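Extracellular sialidase/neuraminidase, putative (PDB 2XZI) probably hydrolyses glycosides of the deaminated sialic acid Kdn, acting as a KDNase of the sialidase family from Aspergillus fumigatus. Local coordinates at residues P41-T46 and I51-E56; N104-V109 and V199-G204; A21-P26 and S330-E335; R58-T61 and G66-N69. One frame throughout, in Å; residues are numbered along the deposited sequence.

Contact 1: P41-T46 and I51-E56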
loop_
_atom_site.group_PDB
_atom_site.type_symbol
_atom_site.label_atom_id
_atom_site.label_comp_id
_atom_site.label_asym_id
_atom_site.label_seq_id
_atom_site.Cartn_x
_atom_site.Cartn_y
_atom_site.Cartn_z
ATOM N N PRO A 41 0.807 3.652 -3.315
ATOM C CA PRO A 41 -0.492 3.912 -2.677
ATOM C C PRO A 41 -0.730 3.160 -1.364
ATOM O O PRO A 41 -0.209 2.059 -1.148
ATOM C CB PRO A 41 -1.500 3.417 -3.719
ATOM C CG PRO A 41 -0.746 2.324 -4.435
ATOM C CD PRO A 41 0.643 2.899 -4.574
ATOM N N ALA A 42 -1.533 3.766 -0.500
ATOM C CA ALA A 42 -2.055 3.077 0.674
ATOM C C ALA A 42 -3.438 3.636 0.924
ATOM O O ALA A 42 -3.622 4.847 0.822
ATOM C CB ALA A 42 -1.178 3.347 1.860
ATOM N N VAL A 43 -4.392 2.800 1.298
ATOM C CA VAL A 43 -5.768 3.257 1.542
ATOM C C VAL A 43 -6.386 2.539 2.733
ATOM O O VAL A 43 -6.192 1.321 2.915
ATOM C CB VAL A 43 -6.658 3.117 0.268
ATOM C CG1 VAL A 43 -6.892 1.638 -0.107
ATOM C CG2 VAL A 43 -7.976 3.883 0.417
ATOM N N VAL A 44 -7.093 3.316 3.555
ATOM C CA VAL A 44 -7.864 2.750 4.653
ATOM C C VAL A 44 -9.209 3.429 4.789
ATOM O O VAL A 44 -9.368 4.582 4.454
ATOM C CB VAL A 44 -7.121 2.826 6.020
ATOM C CG1 VAL A 44 -5.884 1.897 6.024
ATOM C CG2 VAL A 44 -6.769 4.270 6.386
ATOM N N ARG A 45 -10.178 2.680 5.291
ATOM C CA ARG A 45 -11.450 3.237 5.710
ATOM C C ARG A 45 -11.398 3.370 7.227
ATOM O O ARG A 45 -10.998 2.440 7.931
ATOM C CB ARG A 45 -12.587 2.292 5.303
ATOM C CG ARG A 45 -13.961 2.847 5.658
ATOM C CD ARG A 45 -14.995 1.769 5.737
ATOM N NE ARG A 45 -15.024 1.181 7.071
ATOM C CZ ARG A 45 -15.462 -0.045 7.341
ATOM N NH1 ARG A 45 -15.901 -0.838 6.366
ATOM N NH2 ARG A 45 -15.445 -0.484 8.592
ATOM N N THR A 46 -11.765 4.540 7.734
ATOM C CA THR A 46 -11.687 4.780 9.176
ATOM C C THR A 46 -12.943 4.253 9.837
ATOM O O THR A 46 -13.858 3.798 9.159
ATOM C CB THR A 46 -11.543 6.265 9.499
ATOM O OG1 THR A 46 -12.805 6.906 9.281
ATOM C CG2 THR A 46 -10.458 6.936 8.652
ATOM N N ILE A 51 -12.749 7.668 3.949
ATOM C CA ILE A 51 -11.646 6.961 3.293
ATOM C C ILE A 51 -10.445 7.889 3.228
ATOM O O ILE A 51 -10.582 9.056 2.843
ATOM C CB ILE A 51 -12.046 6.414 1.898
ATOM C CG1 ILE A 51 -13.280 5.497 2.049
ATOM C CG2 ILE A 51 -10.891 5.643 1.284
ATOM C CD1 ILE A 51 -13.926 5.048 0.754
ATOM N N LEU A 52 -9.278 7.367 3.626
ATOM C CA LEU A 52 -7.999 8.078 3.560
ATOM C C LEU A 52 -7.096 7.382 2.559
ATOM O O LEU A 52 -6.811 6.195 2.706
ATOM C CB LEU A 52 -7.318 8.082 4.924
ATOM C CG LEU A 52 -8.135 8.551 6.121
ATOM C CD1 LEU A 52 -7.306 8.499 7.411
ATOM C CD2 LEU A 52 -8.669 9.957 5.899
ATOM N N ALA A 53 -6.681 8.123 1.526
ATOM C CA ALA A 53 -5.772 7.619 0.497
ATOM C C ALA A 53 -4.434 8.343 0.578
ATOM O O ALA A 53 -4.390 9.581 0.531
ATOM C CB ALA A 53 -6.410 7.814 -0.874
ATOM N N PHE A 54 -3.352 7.575 0.679
ATOM C CA PHE A 54 -1.998 8.088 0.814
ATOM C C PHE A 54 -1.166 7.720 -0.393
ATOM O O PHE A 54 -1.439 6.722 -1.072
ATOM C CB PHE A 54 -1.313 7.492 2.037
ATOM C CG PHE A 54 -2.070 7.675 3.314
ATOM C CD1 PHE A 54 -3.003 6.727 3.724
ATOM C CD2 PHE A 54 -1.832 8.764 4.128
ATOM C CE1 PHE A 54 -3.717 6.896 4.925
ATOM C CE2 PHE A 54 -2.548 8.934 5.329
ATOM C CZ PHE A 54 -3.468 7.987 5.727
ATOM N N ALA A 55 -0.147 8.528 -0.660
ATOM C CA ALA A 55 0.802 8.213 -1.718
ATOM C C ALA A 55 2.111 8.959 -1.482
ATOM O O ALA A 55 2.179 9.907 -0.667
ATOM C CB ALA A 55 0.222 8.598 -3.074
ATOM N N GLU A 56 3.145 8.520 -2.195
ATOM C CA GLU A 56 4.357 9.289 -2.331
ATOM C C GLU A 56 4.209 10.293 -3.454
ATOM O O GLU A 56 3.947 9.933 -4.605
ATOM C CB GLU A 56 5.522 8.352 -2.646
ATOM C CG GLU A 56 6.004 7.558 -1.447
ATOM C CD GLU A 56 7.171 6.657 -1.775
ATOM O OE1 GLU A 56 7.936 6.962 -2.727
ATOM O OE2 GLU A 56 7.340 5.649 -1.059
#
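Ala42 and Val44 pair with Phe54 and Leu52 in a beta hairpin that forms the first two strands of one blade in the six-bladed propeller of this sialidase. Over the paired residues the short strand axes come within 4.6 Å, and their directions differ by 167°, close to ideal antiparallel.

Backbone hydrogen bonds set the register. Ala42 and Phe54 form one hydrogen-bonded pair, with Phe54 N to Ala42 O at 2.7 Å and Ala42 N to Phe54 O at 3.0 Å. Leu52 N to Val44 O at 2.9 Å belongs to the second such pair, completed by the reciprocal bond from Val44 N. Val43 with Ala53 and Arg45 with Ile51 are the non-hydrogen-bonded pairs.

Apolar contacts follow on both faces. On the face of Val43, Ala53 and Ile51, the first and last lie side by side, CG2 of Val43 meeting CG2 of Ile51 at 3.5 Å. Val43 turns that methyl to Ile51 by placing CG1 between its own N and carbonyl carbon (chi1 67°). Val43 and Ala53 pack on Leu352 of strand 349-356 in the adjoining blade. On the other face Ala42 touches Pro105 and Pro107 of strand 101-109, and Val44 touches Pro107 and Val109. At the turn Thr46 CG2 meets Leu52 CD1 at 3.7 Å, while its hydroxyl bonds Asp161.

The Phe54 ring, perpendicular to its CA-CB-CG plane (chi2 90°), is met near its plane by two atoms: Val44 CG2, 4.3 Å from CE1, and Ala42 O, 3.5 Å from CD1.

Contact 2: N104-V109 and V199-G204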
loop_
_atom_site.group_PDB
_atom_site.type_symbol
_atom_site.label_atom_id
_atom_site.label_comp_id
_atom_site.label_asym_id
_atom_site.label_seq_id
_atom_site.Cartn_x
_atom_site.Cartn_y
_atom_site.Cartn_z
ATOM N N ASN A 104 6.800 4.960 1.667
ATOM C CA ASN A 104 6.298 3.663 2.145
ATOM C C ASN A 104 5.081 3.791 3.078
ATOM O O ASN A 104 5.067 3.227 4.170
ATOM C CB ASN A 104 7.416 2.876 2.854
ATOM C CG ASN A 104 8.392 2.258 1.889
ATOM O OD1 ASN A 104 9.177 2.966 1.239
ATOM N ND2 ASN A 104 8.340 0.942 1.757
ATOM N N PRO A 105 4.051 4.552 2.677
ATOM C CA PRO A 105 2.937 4.676 3.621
ATOM C C PRO A 105 2.335 3.323 4.004
ATOM O O PRO A 105 1.994 2.517 3.132
ATOM C CB PRO A 105 1.910 5.518 2.839
ATOM C CG PRO A 105 2.253 5.263 1.412
ATOM C CD PRO A 105 3.735 5.188 1.386
ATOM N N THR A 106 2.227 3.079 5.313
ATOM C CA THR A 106 1.654 1.834 5.836
ATOM C C THR A 106 0.720 2.171 7.007
ATOM O O THR A 106 1.122 2.134 8.172
ATOM C CB THR A 106 2.754 0.831 6.241
ATOM O OG1 THR A 106 3.713 0.742 5.186
ATOM C CG2 THR A 106 2.177 -0.557 6.487
ATOM N N PRO A 107 -0.537 2.501 6.687
ATOM C CA PRO A 107 -1.527 2.914 7.689
ATOM C C PRO A 107 -2.232 1.739 8.344
ATOM O O PRO A 107 -2.371 0.671 7.737
ATOM C CB PRO A 107 -2.512 3.757 6.871
ATOM C CG PRO A 107 -2.475 3.114 5.509
ATOM C CD PRO A 107 -1.018 2.755 5.312
ATOM N N VAL A 108 -2.713 1.937 9.575
ATOM C CA VAL A 108 -3.634 1.019 10.219
ATOM C C VAL A 108 -4.585 1.831 11.104
ATOM O O VAL A 108 -4.146 2.702 11.850
ATOM C CB VAL A 108 -2.893 -0.097 11.021
ATOM C CG1 VAL A 108 -1.964 0.488 12.095
ATOM C CG2 VAL A 108 -3.890 -1.138 11.586
ATOM N N VAL A 109 -5.863 1.502 11.018
ATOM C CA VAL A 109 -6.876 2.165 11.815
ATOM C C VAL A 109 -7.073 1.372 13.108
ATOM O O VAL A 109 -7.371 0.182 13.081
ATOM C CB VAL A 109 -8.211 2.297 11.055
ATOM C CG1 VAL A 109 -9.268 2.968 11.961
ATOM C CG2 VAL A 109 -8.036 3.075 9.736
ATOM N N VAL A 199 -0.904 -5.514 13.718
ATOM C CA VAL A 199 0.247 -6.101 13.047
ATOM C C VAL A 199 0.516 -5.293 11.788
ATOM O O VAL A 199 -0.371 -5.133 10.927
ATOM C CB VAL A 199 0.035 -7.588 12.653
ATOM C CG1 VAL A 199 1.330 -8.160 12.080
ATOM C CG2 VAL A 199 -0.376 -8.410 13.848
ATOM N N ILE A 200 1.743 -4.781 11.712
ATOM C CA ILE A 200 2.215 -3.980 10.586
ATOM C C ILE A 200 3.357 -4.729 9.899
ATOM O O ILE A 200 4.358 -5.067 10.544
ATOM C CB ILE A 200 2.642 -2.561 11.059
ATOM C CG1 ILE A 200 1.467 -1.832 11.751
ATOM C CG2 ILE A 200 3.205 -1.744 9.891
ATOM C CD1 ILE A 200 1.278 -2.152 13.276
ATOM N N PRO A 201 3.207 -5.020 8.604
ATOM C CA PRO A 201 4.273 -5.766 7.935
ATOM C C PRO A 201 5.428 -4.861 7.577
ATOM O O PRO A 201 5.222 -3.722 7.157
ATOM C CB PRO A 201 3.590 -6.287 6.667
ATOM C CG PRO A 201 2.579 -5.219 6.335
ATOM C CD PRO A 201 2.101 -4.687 7.680
ATOM N N ALA A 202 6.643 -5.372 7.717
ATOM C CA ALA A 202 7.850 -4.644 7.371
ATOM C C ALA A 202 8.923 -5.569 6.829
ATOM O O ALA A 202 8.749 -6.803 6.800
ATOM C CB ALA A 202 8.378 -3.850 8.569
ATOM N N MET A 203 10.032 -4.977 6.404
ATOM C CA MET A 203 11.135 -5.776 5.875
ATOM C C MET A 203 11.664 -6.723 6.969
ATOM O O MET A 203 12.026 -6.279 8.046
ATOM C CB MET A 203 12.251 -4.860 5.387
ATOM C CG MET A 203 13.556 -5.588 5.093
ATOM S SD MET A 203 14.695 -4.483 4.253
ATOM C CE MET A 203 16.282 -5.175 4.696
ATOM N N GLY A 204 11.670 -8.029 6.674
ATOM C CA GLY A 204 12.226 -9.041 7.589
ATOM C C GLY A 204 11.513 -9.198 8.928
ATOM O O GLY A 204 12.027 -9.888 9.814
#
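Thr106 and Val108 turn their side chains onto Ile200, packing two adjacent propeller blades against each other. Strand 101-109 begins one blade, whereas strand 198-202 is the second strand of the next. The short axes run nearly antiparallel at 167°, but their closest approach of 8.3 Å is a spacing between layers, too wide for strand pairing, and no hydrogen bond crosses.

The apolar contacts divide between the two branches of Ile200. Its CG2 meets CG2 of Thr106 at 3.7 Å, the two side chains slanting past each other. Its CG1 lies 4.2 Å from Val108 CG1, with those side chains at roughly a right angle. Pro201 adds its ring carbon CD, 4.3 Å from the same Thr106 methyl.

The polar bond is local to the first strand. Thr106 OG1 donates to Asn104 O at 3.0 Å, from well above the carbonyl plane (45° out of it). With chi1 at -48° the hydroxyl sits beside its own backbone N, which leaves CG2 to face Ile200.

Backbone bonds of Pro105 and Pro107 to Gly188 and Gly190 join the first strand to the chain beside it. Between 104-109 and 199-204 themselves the contact is purely apolar: Thr106 keeps its hydroxyl bonded within its own strand and offers Ile200 a methyl.

Contact 3: A21-P26 and S330-E335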
loop_
_atom_site.group_PDB
_atom_site.type_symbol
_atom_site.label_atom_id
_atom_site.label_comp_id
_atom_site.label_asym_id
_atom_site.label_seq_id
_atom_site.Cartn_x
_atom_site.Cartn_y
_atom_site.Cartn_z
ATOM N N ALA A 21 1.825 15.388 -13.076
ATOM C CA ALA A 21 2.028 16.751 -13.598
ATOM C C ALA A 21 1.666 16.946 -15.084
ATOM O O ALA A 21 1.406 18.073 -15.512
ATOM C CB ALA A 21 3.462 17.225 -13.312
ATOM N N ASN A 22 1.647 15.863 -15.859
ATOM C CA ASN A 22 1.327 15.895 -17.297
ATOM C C ASN A 22 -0.167 15.927 -17.601
ATOM O O ASN A 22 -0.575 16.176 -18.756
ATOM C CB ASN A 22 1.933 14.681 -18.002
ATOM C CG ASN A 22 1.382 13.356 -17.472
ATOM O OD1 ASN A 22 1.207 13.192 -16.261
ATOM N ND2 ASN A 22 1.109 12.419 -18.369
ATOM N N MET A 23 -0.988 15.628 -16.599
ATOM C CA MET A 23 -2.434 15.491 -16.813
ATOM C C MET A 23 -3.133 16.834 -16.655
ATOM O O MET A 23 -2.590 17.745 -16.035
ATOM C CB MET A 23 -3.025 14.490 -15.814
ATOM C CG MET A 23 -2.562 13.054 -16.030
ATOM S SD MET A 23 -3.160 11.906 -14.771
ATOM C CE MET A 23 -4.870 11.700 -15.265
ATOM N N ALA A 24 -4.331 16.964 -17.230
ATOM C CA ALA A 24 -5.185 18.118 -16.931
ATOM C C ALA A 24 -5.514 18.111 -15.439
ATOM O O ALA A 24 -5.656 17.039 -14.845
ATOM C CB ALA A 24 -6.459 18.073 -17.754
ATOM N N SER A 25 -5.630 19.292 -14.845
ATOM C CA SER A 25 -5.856 19.428 -13.404
ATOM C C SER A 25 -4.933 18.517 -12.584
ATOM O O SER A 25 -5.421 17.643 -11.851
ATOM C CB SER A 25 -7.317 19.146 -13.046
ATOM O OG SER A 25 -8.191 20.018 -13.751
ATOM N N PRO A 26 -3.604 18.698 -12.712
ATOM C CA PRO A 26 -2.673 17.897 -11.916
ATOM C C PRO A 26 -2.846 18.173 -10.431
ATOM O O PRO A 26 -3.236 19.281 -10.042
ATOM C CB PRO A 26 -1.309 18.392 -12.385
ATOM C CG PRO A 26 -1.558 19.832 -12.799
ATOM C CD PRO A 26 -2.897 19.749 -13.478
ATOM N N SER A 330 -9.343 5.242 -18.998
ATOM C CA SER A 330 -8.741 5.926 -20.133
ATOM C C SER A 330 -8.153 7.264 -19.689
ATOM O O SER A 330 -8.719 7.945 -18.824
ATOM C CB SER A 330 -9.786 6.127 -21.233
ATOM O OG SER A 330 -10.279 4.879 -21.683
ATOM N N GLY A 331 -7.007 7.609 -20.273
ATOM C CA GLY A 331 -6.379 8.918 -20.084
ATOM C C GLY A 331 -5.450 9.043 -18.889
ATOM O O GLY A 331 -5.007 10.150 -18.550
ATOM N N ALA A 332 -5.156 7.915 -18.242
ATOM C CA ALA A 332 -4.329 7.917 -17.044
ATOM C C ALA A 332 -3.144 6.963 -17.172
ATOM O O ALA A 332 -2.557 6.546 -16.174
ATOM C CB ALA A 332 -5.168 7.582 -15.824
ATOM N N GLY A 333 -2.783 6.643 -18.408
ATOM C CA GLY A 333 -1.621 5.825 -18.685
ATOM C C GLY A 333 -1.945 4.353 -18.630
ATOM O O GLY A 333 -3.113 3.960 -18.645
ATOM N N HIS A 334 -0.893 3.546 -18.572
ATOM C CA HIS A 334 -1.030 2.102 -18.517
ATOM C C HIS A 334 -1.133 1.652 -17.071
ATOM O O HIS A 334 -0.160 1.763 -16.329
ATOM C CB HIS A 334 0.185 1.438 -19.176
ATOM C CG HIS A 334 0.377 1.820 -20.609
ATOM N ND1 HIS A 334 -0.454 1.370 -21.611
ATOM C CD2 HIS A 334 1.309 2.597 -21.210
ATOM C CE1 HIS A 334 -0.050 1.863 -22.770
ATOM N NE2 HIS A 334 1.019 2.610 -22.556
ATOM N N GLU A 335 -2.292 1.118 -16.698
ATOM C CA GLU A 335 -2.512 0.639 -15.328
ATOM C C GLU A 335 -1.645 -0.566 -15.002
ATOM O O GLU A 335 -1.540 -1.526 -15.781
ATOM C CB GLU A 335 -3.987 0.301 -15.100
ATOM C CG GLU A 335 -4.302 -0.108 -13.658
ATOM C CD GLU A 335 -5.774 -0.334 -13.426
ATOM O OE1 GLU A 335 -6.462 -0.790 -14.371
ATOM O OE2 GLU A 335 -6.246 -0.075 -12.297
#
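A small van der Waals contact joins Met23 to Gly331 and Ala332 at the periphery of the propeller, about 20 Å from the centre of the chain. It brings together the loop that follows the N-terminal strand 12-18 and the loop leading into strand 334-343, segments more than 300 residues apart in sequence. Only 78 Å² is buried between them, both sides summed, and no hydrogen bond crosses.

The end of one side chain carries the contact. Met23 CE rests 3.6 Å from Gly331 O and 4.2 Å from Ala332 CB, so the methyl meets a peptide oxygen and another methyl. The backbones stay well apart: even the nearest CA atoms, those of Met23 and Ala332, are 7.8 Å from each other. Met23 spans this gap with a chain that is extended at chi2 (175°) and then bends at its thioether (chi3 76°), which swings CE out of the line of the chain.

Gly331 has a positive phi of 87°, part of the turn that presents its carbonyl and the following Ala332 to the methionine.

Met23 and Ala332 are buried by their surroundings, although Gly331 is exposed. Phe357, in a loop, touches Met23. Both buried residues touch Pro16 of strand 12-18 and lean on strand 368-375, through Ala369 and Ile371 respectively, which places them over the blade in which 12-18 lies along 368-375, with 349-356 and 334-343 beyond.

Contact 4: R58-T61 and G66-N69. With NA (sodium ion), chain E.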
loop_
_atom_site.group_PDB
_atom_site.type_symbol
_atom_site.label_atom_id
_atom_site.label_comp_id
_atom_site.label_asym_id
_atom_site.label_seq_id
_atom_site.Cartn_x
_atom_site.Cartn_y
_atom_site.Cartn_z
ATOM N N ARG A 58 6.173 12.315 -5.651
ATOM C CA ARG A 58 7.544 12.340 -6.145
ATOM C C ARG A 58 7.756 13.631 -6.951
ATOM O O ARG A 58 7.236 13.788 -8.062
ATOM C CB ARG A 58 7.863 11.043 -6.911
ATOM C CG ARG A 58 7.699 9.794 -6.047
ATOM C CD ARG A 58 8.210 8.529 -6.705
ATOM N NE ARG A 58 8.280 7.461 -5.702
ATOM C CZ ARG A 58 8.867 6.280 -5.885
ATOM N NH1 ARG A 58 9.472 5.975 -7.030
ATOM N NH2 ARG A 58 8.887 5.402 -4.886
ATOM N N ARG A 59 8.517 14.553 -6.362
ATOM C CA ARG A 59 8.502 15.932 -6.801
ATOM C C ARG A 59 8.964 16.131 -8.225
ATOM O O ARG A 59 8.266 16.792 -9.012
ATOM C CB ARG A 59 9.316 16.780 -5.845
ATOM C CG ARG A 59 8.643 16.958 -4.478
ATOM C CD ARG A 59 7.859 18.257 -4.373
ATOM N NE ARG A 59 8.742 19.429 -4.491
ATOM C CZ ARG A 59 8.660 20.344 -5.459
ATOM N NH1 ARG A 59 7.721 20.266 -6.409
ATOM N NH2 ARG A 59 9.524 21.359 -5.458
ATOM N N HIS A 60 10.116 15.565 -8.572
ATOM C CA HIS A 60 10.802 15.960 -9.802
ATOM C C HIS A 60 10.893 14.904 -10.873
ATOM O O HIS A 60 11.025 15.243 -12.050
ATOM C CB HIS A 60 12.201 16.468 -9.486
ATOM C CG HIS A 60 12.221 17.547 -8.451
ATOM N ND1 HIS A 60 11.601 18.767 -8.632
ATOM C CD2 HIS A 60 12.771 17.583 -7.214
ATOM C CE1 HIS A 60 11.768 19.505 -7.548
ATOM N NE2 HIS A 60 12.481 18.814 -6.679
ATOM N N THR A 61 10.876 13.635 -10.467
ATOM C CA THR A 61 10.983 12.515 -11.397
ATOM C C THR A 61 10.165 11.391 -10.783
ATOM O O THR A 61 9.593 11.554 -9.696
ATOM C CB THR A 61 12.435 12.009 -11.555
ATOM O OG1 THR A 61 12.822 11.332 -10.357
ATOM C CG2 THR A 61 13.422 13.154 -11.856
ATOM N N GLY A 66 15.503 11.027 -3.782
ATOM C CA GLY A 66 15.338 12.464 -3.992
ATOM C C GLY A 66 14.176 13.003 -3.186
ATOM O O GLY A 66 13.707 12.370 -2.241
ATOM N N ASP A 67 13.719 14.197 -3.561
ATOM C CA ASP A 67 12.684 14.900 -2.824
ATOM C C ASP A 67 11.319 14.244 -3.067
ATOM O O ASP A 67 10.737 14.346 -4.165
ATOM C CB ASP A 67 12.670 16.375 -3.244
ATOM C CG ASP A 67 11.748 17.221 -2.402
ATOM O OD1 ASP A 67 11.228 16.741 -1.365
ATOM O OD2 ASP A 67 11.546 18.399 -2.766
ATOM N N ILE A 68 10.816 13.576 -2.029
ATOM C CA ILE A 68 9.543 12.853 -2.087
ATOM C C ILE A 68 8.798 13.169 -0.812
ATOM O O ILE A 68 9.360 13.040 0.277
ATOM C CB ILE A 68 9.768 11.326 -2.239
ATOM C CG1 ILE A 68 10.501 10.998 -3.541
ATOM C CG2 ILE A 68 8.445 10.562 -2.142
ATOM C CD1 ILE A 68 10.975 9.552 -3.663
ATOM N N ASN A 69 7.554 13.620 -0.958
ATOM C CA ASN A 69 6.696 13.955 0.179
ATOM C C ASN A 69 5.582 12.943 0.336
ATOM O O ASN A 69 5.146 12.337 -0.656
ATOM C CB ASN A 69 6.117 15.384 0.053
ATOM C CG ASN A 69 7.180 16.424 -0.122
ATOM O OD1 ASN A 69 8.329 16.205 0.236
ATOM N ND2 ASN A 69 6.797 17.594 -0.639
HETATM NA NA NA E . 10.271 17.437 0.764
HETATM O O HOH W 1 11.709 13.982 -6.698
HETATM O O HOH W 2 13.237 19.894 -4.216
HETATM O O HOH W 3 9.372 19.121 -0.816
HETATM O O HOH W 4 10.749 15.290 1.307
#
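The sodium site and one wall of the sugar pocket meet where Arg58 and Arg59 pack against Asp67 and Ile68, across the turn between two strands of a propeller blade. The metal is held by Asp67 OD1 and Asn69 OD1, each at 2.4 Å, by two waters, and by Gly96 and Gly98 from a neighbouring loop.

Asp67 divides its carboxylate. While OD1 binds sodium, OD2 makes a salt bridge with Arg59 NE, 3.4 Å away and weak as a hydrogen bond. The oxygen lies near the guanidinium plane at its edge, although the carboxylate is turned almost perpendicular (89°). Arg59 folds at chi2 and chi3 to reach it, and its NH1 bonds Gly34 O. A stronger link is Arg59 N to Asp67 O, 3.1 Å and fairly straight at 160°. Within 58-61, Arg59 CB lies over the centre of one face of the His60 ring, 3.7 Å above its plane.

Water extends the network. One molecule bridges His60 NE2 and Asp67 OD2 (2.7 Å from the latter), lying in the imidazole plane. Another, itself a sodium ligand, donates to Asp67 OD2 and accepts from Asn69 ND2, which probably steadies both ligating side chains.

Arg58 forms a non-hydrogen-bonded antiparallel pair with Ile68 and runs extended beside it, CG to CG1 3.9 Å. Its guanidinium pairs with Glu56 and Asp64, and NH2 bonds O4 of deamino-alpha-neuraminic acid. An arginine at the end of a blade strand reaching the ligand is in keeping with the sialidase propeller, whose strand ends and connections line the active site.

Contacts 1 and 4 share one blade: the hairpin of contact 1 runs on through strand 51-58 to Arg58, whose side chain comes within about 3 Å of bound deamino-alpha-neuraminic acid. Contacts 1 and 2 touch directly. Ala42 CB lies 3.5 Å from Pro107 CD, and Glu56 OE2 is 2.9 Å from Asn104 N, a probable hydrogen bond. From contact 1 through contact 2, packing therefore passes across three successive strand layers. Contact 3 touches none of the others; its nearest atoms are about 6 Å from contact 4, 10 Å from contact 1 and 17 Å from contact 2. The side chains of Pro41, Thr106 and Ala332 lie about 9, 11 and 12 Å from a bound sugar; only contact 4 supplies a pocket residue.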